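Glideosome-associated protein 50 (Plasmodium falciparum 3D7, PDB 3TGH) is a component of the glideosome, the complex behind parasite gliding and host cell invasion, and probably anchors it to the inner membrane complex. Local coordinates at residues F77-W85 and F156-F166; L281-K289 and I299-K307. One frame throughout, in Å; residues are numbered along the deposited sequence.

From the N terminus, the chain first lays down strands 4-8, 37-40 and 75-78 of one mixed seven-stranded sheet; 77-85 runs out of the last of these. Contact 1 closes there when the chain, after 70 intervening residues, leaves strand 148-156 of the second seven-stranded sheet, so it joins the two layers of the metallophosphoesterase sandwich at their loop ends. Contact 2 follows in series, neither nested with contact 1 nor crossing it: 299-307 returns along 281-289 after nine residues, completing a hairpin at one border of the first sheet. That sheet is reached by both contacts, whose centres lie 27 Å apart on opposite sides of the chain's centre.

Contact 1 of 2, residues F77-W85 and F156-F166; sequences FTVLGTRDW and FIDTWVLSSNF
Trp85 and Asp158 meet where the connections following strands 75-78 and 148-156 come together, at the loop ends of the two sheets of the calcineurin-like phosphoesterase sandwich. The indole NE1 of Trp85 donates to the syn lone pair of Asp158 OD2 at 2.9 Å; the acceptor sits in the ring plane, while carboxylate and ring planes are turned 70° apart. Placing CG anti to the backbone N (chi1 -170°) brings the carboxylate to this edge. Its other oxygen, OD1, is held by Val161 N in an Asx motif, through a nearly straight N-H...O bond, so that both oxygens of the buried group are engaged.

Above one face of the same indole lies Trp160, whose CE3 is 3.5 Å from Trp85 CD2; the planes differ by 51°, neither parallel nor perpendicular. Phe166 approaches that face too, turning its edge to the six-membered ring of Trp85 in a T-shaped pair with centroids 5.8 Å apart. Leu80 CD2 covers the opposite face. Phe166 also lies about 4 Å from the side chain of metal-binding His172, and Val161 O is hydrogen-bonded to His172 ND1, which sets the aromatic cluster next to a metal-binding histidine.

Deeper between the sheets, Phe77 CB reaches Phe156 CZ at 3.4 Å, and Val79 CG1 meets Phe156 CB at 3.6 Å. Waters bridge the two segments: one donates to both Leu80 O and Ile157 O, and another accepts from Leu80 N while donating to Asp158 OD2 at 2.8 Å.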
loop_
_atom_site.group_PDB
_atom_site.type_symbol
_atom_site.label_atom_id
_atom_site.label_comp_id
_atom_site.label_asym_id
_atom_site.label_seq_id
_atom_site.Cartn_x
_atom_site.Cartn_y
_atom_site.Cartn_z
ATOM N N PHE A 77 3.347 6.565 3.101
ATOM C CA PHE A 77 4.066 5.298 3.204
ATOM C C PHE A 77 3.987 4.651 1.837
ATOM O O PHE A 77 2.896 4.269 1.391
ATOM C CB PHE A 77 3.420 4.346 4.214
ATOM C CG PHE A 77 3.462 4.828 5.640
ATOM C CD1 PHE A 77 4.635 4.760 6.373
ATOM C CD2 PHE A 77 2.316 5.299 6.259
ATOM C CE1 PHE A 77 4.669 5.197 7.693
ATOM C CE2 PHE A 77 2.345 5.737 7.573
ATOM C CZ PHE A 77 3.521 5.684 8.289
ATOM N N THR A 78 5.123 4.531 1.171
ATOM C CA THR A 78 5.112 4.014 -0.180
ATOM C C THR A 78 6.027 2.813 -0.379
ATOM O O THR A 78 6.821 2.456 0.486
ATOM C CB THR A 78 5.411 5.130 -1.199
ATOM O OG1 THR A 78 5.111 4.634 -2.511
ATOM C CG2 THR A 78 6.857 5.577 -1.131
ATOM N N VAL A 79 5.830 2.145 -1.514
ATOM C CA VAL A 79 6.687 1.068 -1.970
ATOM C C VAL A 79 6.956 1.293 -3.452
ATOM O O VAL A 79 6.291 2.104 -4.097
ATOM C CB VAL A 79 6.012 -0.317 -1.835
ATOM C CG1 VAL A 79 5.809 -0.680 -0.375
ATOM C CG2 VAL A 79 4.678 -0.343 -2.589
ATOM N N LEU A 80 7.931 0.563 -3.974
ATOM C CA LEU A 80 8.233 0.595 -5.392
ATOM C C LEU A 80 7.407 -0.430 -6.142
ATOM O O LEU A 80 7.109 -1.521 -5.637
ATOM C CB LEU A 80 9.713 0.303 -5.626
ATOM C CG LEU A 80 10.653 1.510 -5.752
ATOM C CD1 LEU A 80 10.231 2.747 -4.984
ATOM C CD2 LEU A 80 12.073 1.113 -5.488
ATOM N N GLY A 81 7.074 -0.086 -7.379
ATOM C CA GLY A 81 6.531 -1.047 -8.317
ATOM C C GLY A 81 7.481 -1.207 -9.485
ATOM O O GLY A 81 8.564 -0.610 -9.519
ATOM N N THR A 82 7.091 -2.031 -10.450
ATOM C CA THR A 82 7.990 -2.374 -11.547
ATOM C C THR A 82 8.427 -1.162 -12.356
ATOM O O THR A 82 9.541 -1.136 -12.865
ATOM C CB THR A 82 7.366 -3.421 -12.485
ATOM O OG1 THR A 82 6.107 -2.941 -12.962
ATOM C CG2 THR A 82 7.159 -4.728 -11.735
ATOM N N ARG A 83 7.558 -0.158 -12.466
ATOM C CA ARG A 83 7.890 1.062 -13.199
ATOM C C ARG A 83 9.006 1.869 -12.518
ATOM O O ARG A 83 9.783 2.544 -13.189
ATOM C CB ARG A 83 6.658 1.958 -13.362
ATOM C CG ARG A 83 5.452 1.303 -14.043
ATOM C CD ARG A 83 5.726 0.834 -15.460
ATOM N NE ARG A 83 6.004 1.947 -16.370
ATOM C CZ ARG A 83 5.976 1.870 -17.702
ATOM N NH1 ARG A 83 5.667 0.732 -18.319
ATOM N NH2 ARG A 83 6.255 2.949 -18.426
ATOM N N ASP A 84 9.084 1.792 -11.194
ATOM C CA ASP A 84 10.119 2.502 -10.445
ATOM C C ASP A 84 11.500 1.836 -10.588
ATOM O O ASP A 84 12.547 2.513 -10.611
ATOM C CB ASP A 84 9.724 2.569 -8.975
ATOM C CG ASP A 84 8.398 3.297 -8.756
ATOM O OD1 ASP A 84 8.315 4.498 -9.095
ATOM O OD2 ASP A 84 7.442 2.662 -8.260
ATOM N N TRP A 85 11.495 0.506 -10.651
ATOM C CA TRP A 85 12.723 -0.285 -10.755
ATOM C C TRP A 85 13.479 -0.156 -12.079
ATOM O O TRP A 85 14.658 -0.511 -12.149
ATOM C CB TRP A 85 12.429 -1.756 -10.463
ATOM C CG TRP A 85 12.381 -2.079 -9.009
ATOM C CD1 TRP A 85 11.267 -2.299 -8.249
ATOM C CD2 TRP A 85 13.507 -2.230 -8.126
ATOM N NE1 TRP A 85 11.633 -2.570 -6.942
ATOM C CE2 TRP A 85 12.999 -2.544 -6.845
ATOM C CE3 TRP A 85 14.892 -2.150 -8.301
ATOM C CZ2 TRP A 85 13.833 -2.762 -5.731
ATOM C CZ3 TRP A 85 15.724 -2.366 -7.189
ATOM C CH2 TRP A 85 15.187 -2.663 -5.926
ATOM N N PHE A 156 4.664 -3.569 4.394
ATOM C CA PHE A 156 4.938 -3.062 3.051
ATOM C C PHE A 156 5.914 -3.990 2.358
ATOM O O PHE A 156 7.008 -4.252 2.865
ATOM C CB PHE A 156 5.483 -1.631 3.115
ATOM C CG PHE A 156 4.519 -0.656 3.722
ATOM C CD1 PHE A 156 4.453 -0.493 5.105
ATOM C CD2 PHE A 156 3.640 0.069 2.920
ATOM C CE1 PHE A 156 3.534 0.395 5.678
ATOM C CE2 PHE A 156 2.729 0.945 3.478
ATOM C CZ PHE A 156 2.666 1.099 4.871
ATOM N N ILE A 157 5.517 -4.493 1.192
ATOM C CA ILE A 157 6.333 -5.456 0.450
ATOM C C ILE A 157 6.729 -4.922 -0.917
ATOM O O ILE A 157 6.032 -4.086 -1.498
ATOM C CB ILE A 157 5.615 -6.829 0.282
ATOM C CG1 ILE A 157 4.287 -6.696 -0.457
ATOM C CG2 ILE A 157 5.360 -7.468 1.637
ATOM C CD1 ILE A 157 3.621 -8.063 -0.764
ATOM N N ASP A 158 7.868 -5.404 -1.406
ATOM C CA ASP A 158 8.299 -5.147 -2.760
ATOM C C ASP A 158 8.085 -6.422 -3.548
ATOM O O ASP A 158 8.849 -7.381 -3.416
ATOM C CB ASP A 158 9.757 -4.725 -2.828
ATOM C CG ASP A 158 10.131 -4.236 -4.209
ATOM O OD1 ASP A 158 9.951 -5.002 -5.172
ATOM O OD2 ASP A 158 10.549 -3.080 -4.345
ATOM N N THR A 159 7.047 -6.430 -4.371
ATOM C CA THR A 159 6.688 -7.640 -5.089
ATOM C C THR A 159 7.672 -8.010 -6.205
ATOM O O THR A 159 7.672 -9.158 -6.654
ATOM C CB THR A 159 5.243 -7.585 -5.623
ATOM O OG1 THR A 159 5.021 -6.369 -6.334
ATOM C CG2 THR A 159 4.244 -7.683 -4.477
ATOM N N TRP A 160 8.504 -7.072 -6.654
ATOM C CA TRP A 160 9.532 -7.419 -7.627
ATOM C C TRP A 160 10.714 -8.110 -6.949
ATOM O O TRP A 160 11.227 -9.111 -7.458
ATOM C CB TRP A 160 9.987 -6.220 -8.462
ATOM C CG TRP A 160 10.861 -6.677 -9.571
ATOM C CD1 TRP A 160 10.514 -7.551 -10.572
ATOM C CD2 TRP A 160 12.240 -6.354 -9.784
ATOM N NE1 TRP A 160 11.588 -7.777 -11.391
ATOM C CE2 TRP A 160 12.657 -7.049 -10.943
ATOM C CE3 TRP A 160 13.158 -5.526 -9.131
ATOM C CZ2 TRP A 160 13.959 -6.967 -11.439
ATOM C CZ3 TRP A 160 14.445 -5.427 -9.638
ATOM C CH2 TRP A 160 14.833 -6.144 -10.785
ATOM N N VAL A 161 11.132 -7.591 -5.793
ATOM C CA VAL A 161 12.165 -8.259 -4.979
ATOM C C VAL A 161 11.784 -9.701 -4.629
ATOM O O VAL A 161 12.640 -10.591 -4.634
ATOM C CB VAL A 161 12.456 -7.484 -3.678
ATOM C CG1 VAL A 161 13.433 -8.263 -2.795
ATOM C CG2 VAL A 161 13.019 -6.106 -4.000
ATOM N N LEU A 162 10.503 -9.920 -4.337
ATOM C CA LEU A 162 9.994 -11.243 -3.982
ATOM C C LEU A 162 9.847 -12.174 -5.188
ATOM O O LEU A 162 9.646 -13.373 -5.012
ATOM C CB LEU A 162 8.626 -11.127 -3.296
ATOM C CG LEU A 162 8.557 -10.461 -1.924
ATOM C CD1 LEU A 162 7.107 -10.488 -1.417
ATOM C CD2 LEU A 162 9.502 -11.148 -0.963
ATOM N N SER A 163 9.909 -11.623 -6.398
ATOM C CA SER A 163 9.746 -12.406 -7.627
ATOM C C SER A 163 11.006 -13.178 -8.001
ATOM O O SER A 163 12.094 -12.920 -7.489
ATOM C CB SER A 163 9.357 -11.495 -8.799
ATOM O OG SER A 163 10.497 -10.871 -9.356
ATOM N N SER A 164 10.857 -14.101 -8.946
ATOM C CA SER A 164 11.978 -14.901 -9.419
ATOM C C SER A 164 12.929 -14.130 -10.350
ATOM O O SER A 164 14.031 -14.608 -10.629
ATOM C CB SER A 164 11.455 -16.154 -10.136
ATOM O OG SER A 164 10.699 -15.794 -11.273
ATOM N N ASN A 165 12.512 -12.956 -10.838
ATOM C CA ASN A 165 13.367 -12.136 -11.711
ATOM C C ASN A 165 14.395 -11.280 -10.969
ATOM O O ASN A 165 15.354 -10.798 -11.573
ATOM C CB ASN A 165 12.528 -11.242 -12.626
ATOM C CG ASN A 165 11.928 -12.008 -13.796
ATOM O OD1 ASN A 165 12.370 -13.106 -14.115
ATOM N ND2 ASN A 165 10.927 -11.428 -14.435
ATOM N N PHE A 166 14.205 -11.090 -9.671
ATOM C CA PHE A 166 15.158 -10.307 -8.895
ATOM C C PHE A 166 16.503 -11.027 -8.859
ATOM O O PHE A 166 16.586 -12.187 -8.447
ATOM C CB PHE A 166 14.646 -10.055 -7.487
ATOM C CG PHE A 166 15.379 -8.963 -6.778
ATOM C CD1 PHE A 166 15.197 -7.644 -7.151
ATOM C CD2 PHE A 166 16.267 -9.252 -5.756
ATOM C CE1 PHE A 166 15.880 -6.628 -6.514
ATOM C CE2 PHE A 166 16.949 -8.234 -5.106
ATOM C CZ PHE A 166 16.759 -6.928 -5.485
HETATM O O HOH W 1 8.250 -3.767 -6.965
HETATM O O HOH W 2 5.719 -3.592 -4.198
HETATM O O HOH W 3 9.643 -1.141 -2.513
#

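Contact 2 of 2, residues L281-K289 and I299-K307; sequences LSNNGIVTK and IYTHKLNIK
Ile286 and Leu304 form one of the hydrogen-bonded pairs of an antiparallel beta hairpin, strands 285-292 and 297-305, at the border of a mixed sheet. The short strand axes run at 168° and approach to 4.7 Å. Backbone bonds supply the regular ladder: Ile286 and Leu304 exchange two, as do Thr288 and His302, where Thr288 N to His302 O measures 2.8 Å. At the open end of the hairpin, beside the turn from strand 275-282, Ile306 N reaches Asn284 O from well above the carbonyl plane, so the last bond departs from the ladder geometry. Gly285 lies close against the opposing strand, its CA 3.3 Å from Leu304 O in a CA-H...O contact; a CB here would clash with that oxygen and, at phi 148°, with the preceding carbonyl.

Side-chain packing is local. Val287 CG1, anti to its own N at chi1 176°, touches Thr301 CG2 at 3.6 Å, whereas CG2 lies alongside Lys303 CG, both side chains pointing the same way. Beyond the ladder, the Ile306 CG2 methyl is set against the backbone carbonyl Asn283 O at 3.6 Å, and Ile306 also packs on Phe192 of the second sheet.

Polar groups on the face of Ile286 and Leu304 are bound within the sandwich. His302 NE2 pairs with Glu241 and Thr288 OG1 with His279. One water, in the plane of the imidazole, joins the two residues, 2.9 Å from His302 ND1 and 2.7 Å from Thr288 OG1.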
loop_
_atom_site.group_PDB
_atom_site.type_symbol
_atom_site.label_atom_id
_atom_site.label_comp_id
_atom_site.label_asym_id
_atom_site.label_seq_id
_atom_site.Cartn_x
_atom_site.Cartn_y
_atom_site.Cartn_z
ATOM N N LEU A 281 -10.656 2.050 10.005
ATOM C CA LEU A 281 -10.562 0.955 10.976
ATOM C C LEU A 281 -11.332 1.369 12.220
ATOM O O LEU A 281 -11.149 2.483 12.717
ATOM C CB LEU A 281 -9.114 0.668 11.365
ATOM C CG LEU A 281 -8.244 -0.183 10.436
ATOM C CD1 LEU A 281 -8.354 0.254 9.009
ATOM C CD2 LEU A 281 -6.796 -0.135 10.912
ATOM N N SER A 282 -12.177 0.472 12.725
ATOM C CA SER A 282 -12.988 0.747 13.911
ATOM C C SER A 282 -13.157 -0.515 14.749
ATOM O O SER A 282 -12.642 -1.577 14.399
ATOM C CB SER A 282 -14.366 1.283 13.497
ATOM O OG SER A 282 -15.180 0.261 12.935
ATOM N N ASN A 283 -13.900 -0.402 15.846
ATOM C CA ASN A 283 -14.191 -1.557 16.696
ATOM C C ASN A 283 -14.914 -2.677 15.947
ATOM O O ASN A 283 -14.788 -3.844 16.306
ATOM C CB ASN A 283 -14.979 -1.146 17.960
ATOM C CG ASN A 283 -16.270 -0.400 17.651
ATOM O OD1 ASN A 283 -16.533 -0.020 16.509
ATOM N ND2 ASN A 283 -17.081 -0.181 18.680
ATOM N N ASN A 284 -15.645 -2.317 14.895
ATOM C CA ASN A 284 -16.440 -3.273 14.128
ATOM C C ASN A 284 -15.721 -3.904 12.933
ATOM O O ASN A 284 -16.119 -4.972 12.466
ATOM C CB ASN A 284 -17.727 -2.595 13.662
ATOM C CG ASN A 284 -18.631 -2.220 14.826
ATOM O OD1 ASN A 284 -19.082 -1.079 14.940
ATOM N ND2 ASN A 284 -18.883 -3.181 15.710
ATOM N N GLY A 285 -14.673 -3.253 12.440
ATOM C CA GLY A 285 -13.906 -3.789 11.319
ATOM C C GLY A 285 -13.318 -2.718 10.427
ATOM O O GLY A 285 -12.941 -1.645 10.901
ATOM N N ILE A 286 -13.248 -3.020 9.131
ATOM C CA ILE A 286 -12.671 -2.123 8.140
ATOM C C ILE A 286 -13.710 -1.765 7.088
ATOM O O ILE A 286 -14.305 -2.650 6.469
ATOM C CB ILE A 286 -11.472 -2.750 7.416
ATOM C CG1 ILE A 286 -10.475 -3.317 8.426
ATOM C CG2 ILE A 286 -10.806 -1.695 6.513
ATOM C CD1 ILE A 286 -9.255 -3.945 7.799
ATOM N N VAL A 287 -13.931 -0.467 6.909
ATOM C CA VAL A 287 -14.785 0.036 5.841
ATOM C C VAL A 287 -13.877 0.691 4.809
ATOM O O VAL A 287 -13.086 1.574 5.147
ATOM C CB VAL A 287 -15.810 1.064 6.365
ATOM C CG1 VAL A 287 -16.628 1.636 5.216
ATOM C CG2 VAL A 287 -16.729 0.426 7.401
ATOM N N THR A 288 -13.980 0.240 3.561
ATOM C CA THR A 288 -13.219 0.803 2.464
ATOM C C THR A 288 -14.176 1.487 1.494
ATOM O O THR A 288 -15.156 0.881 1.058
ATOM C CB THR A 288 -12.428 -0.291 1.724
ATOM O OG1 THR A 288 -11.457 -0.859 2.613
ATOM C CG2 THR A 288 -11.721 0.282 0.494
ATOM N N LYS A 289 -13.898 2.750 1.183
ATOM C CA LYS A 289 -14.683 3.508 0.217
ATOM C C LYS A 289 -13.864 3.765 -1.044
ATOM O O LYS A 289 -12.753 4.321 -0.993
ATOM C CB LYS A 289 -15.147 4.835 0.820
ATOM C CG LYS A 289 -16.165 4.685 1.938
ATOM C CD LYS A 289 -16.489 6.033 2.563
ATOM C CE LYS A 289 -17.238 5.888 3.883
ATOM N NZ LYS A 289 -17.441 7.210 4.558
ATOM N N ILE A 299 -18.263 5.203 -5.163
ATOM C CA ILE A 299 -18.984 4.295 -6.060
ATOM C C ILE A 299 -19.075 2.865 -5.534
ATOM O O ILE A 299 -19.799 2.037 -6.100
ATOM C CB ILE A 299 -18.421 4.323 -7.500
ATOM C CG1 ILE A 299 -16.930 3.981 -7.546
ATOM C CG2 ILE A 299 -18.670 5.693 -8.124
ATOM C CD1 ILE A 299 -16.421 3.716 -8.960
ATOM N N TYR A 300 -18.360 2.575 -4.449
ATOM C CA TYR A 300 -18.507 1.296 -3.761
ATOM C C TYR A 300 -17.998 1.386 -2.330
ATOM O O TYR A 300 -16.968 2.007 -2.074
ATOM C CB TYR A 300 -17.759 0.178 -4.494
ATOM C CG TYR A 300 -18.123 -1.207 -3.987
ATOM C CD1 TYR A 300 -19.348 -1.788 -4.312
ATOM C CD2 TYR A 300 -17.253 -1.926 -3.175
ATOM C CE1 TYR A 300 -19.694 -3.049 -3.838
ATOM C CE2 TYR A 300 -17.588 -3.187 -2.702
ATOM C CZ TYR A 300 -18.803 -3.742 -3.034
ATOM O OH TYR A 300 -19.125 -4.987 -2.556
ATOM N N THR A 301 -18.725 0.749 -1.414
ATOM C CA THR A 301 -18.306 0.655 -0.023
ATOM C C THR A 301 -18.213 -0.812 0.374
ATOM O O THR A 301 -19.205 -1.544 0.307
ATOM C CB THR A 301 -19.279 1.390 0.902
ATOM O OG1 THR A 301 -19.391 2.752 0.473
ATOM C CG2 THR A 301 -18.788 1.352 2.342
ATOM N N HIS A 302 -17.010 -1.239 0.748
ATOM C CA HIS A 302 -16.764 -2.610 1.174
ATOM C C HIS A 302 -16.571 -2.637 2.684
ATOM O O HIS A 302 -15.836 -1.822 3.235
ATOM C CB HIS A 302 -15.522 -3.178 0.486
ATOM C CG HIS A 302 -15.201 -4.577 0.904
ATOM N ND1 HIS A 302 -14.206 -4.873 1.810
ATOM C CD2 HIS A 302 -15.772 -5.758 0.573
ATOM C CE1 HIS A 302 -14.165 -6.179 2.002
ATOM N NE2 HIS A 302 -15.103 -6.739 1.262
ATOM N N LYS A 303 -17.224 -3.583 3.348
ATOM C CA LYS A 303 -17.120 -3.725 4.796
ATOM C C LYS A 303 -16.608 -5.115 5.146
ATOM O O LYS A 303 -17.158 -6.129 4.692
ATOM C CB LYS A 303 -18.472 -3.466 5.464
ATOM C CG LYS A 303 -18.999 -2.048 5.232
ATOM C CD LYS A 303 -20.368 -1.818 5.854
ATOM C CE LYS A 303 -20.813 -0.371 5.659
ATOM N NZ LYS A 303 -22.233 -0.151 6.049
ATOM N N LEU A 304 -15.544 -5.151 5.941
ATOM C CA LEU A 304 -14.960 -6.390 6.424
ATOM C C LEU A 304 -15.064 -6.406 7.953
ATOM O O LEU A 304 -14.630 -5.464 8.614
ATOM C CB LEU A 304 -13.499 -6.481 5.968
ATOM C CG LEU A 304 -12.834 -7.857 6.047
ATOM C CD1 LEU A 304 -13.394 -8.781 4.975
ATOM C CD2 LEU A 304 -11.330 -7.744 5.909
ATOM N N ASN A 305 -15.644 -7.467 8.508
ATOM C CA ASN A 305 -15.787 -7.596 9.958
ATOM C C ASN A 305 -14.438 -7.839 10.626
ATOM O O ASN A 305 -13.580 -8.529 10.071
ATOM C CB ASN A 305 -16.742 -8.742 10.312
ATOM C CG ASN A 305 -18.154 -8.515 9.796
ATOM O OD1 ASN A 305 -18.609 -7.376 9.673
ATOM N ND2 ASN A 305 -18.855 -9.603 9.497
ATOM N N ILE A 306 -14.254 -7.271 11.817
ATOM C CA ILE A 306 -13.054 -7.539 12.611
ATOM C C ILE A 306 -13.008 -9.028 12.967
ATOM O O ILE A 306 -14.041 -9.641 13.245
ATOM C CB ILE A 306 -13.009 -6.669 13.896
ATOM C CG1 ILE A 306 -11.616 -6.718 14.538
ATOM C CG2 ILE A 306 -14.083 -7.104 14.899
ATOM C CD1 ILE A 306 -11.430 -5.705 15.662
ATOM N N LYS A 307 -11.816 -9.611 12.934
ATOM C CA LYS A 307 -11.667 -11.036 13.207
ATOM C C LYS A 307 -11.604 -11.283 14.706
ATOM O O LYS A 307 -11.096 -10.454 15.456
ATOM C CB LYS A 307 -10.420 -11.591 12.517
ATOM C CG LYS A 307 -10.551 -11.642 11.001
ATOM C CD LYS A 307 -9.221 -11.903 10.317
ATOM C CE LYS A 307 -9.391 -12.074 8.802
ATOM N NZ LYS A 307 -10.097 -10.925 8.162
HETATM O O HOH W 4 -12.720 -3.040 3.533
#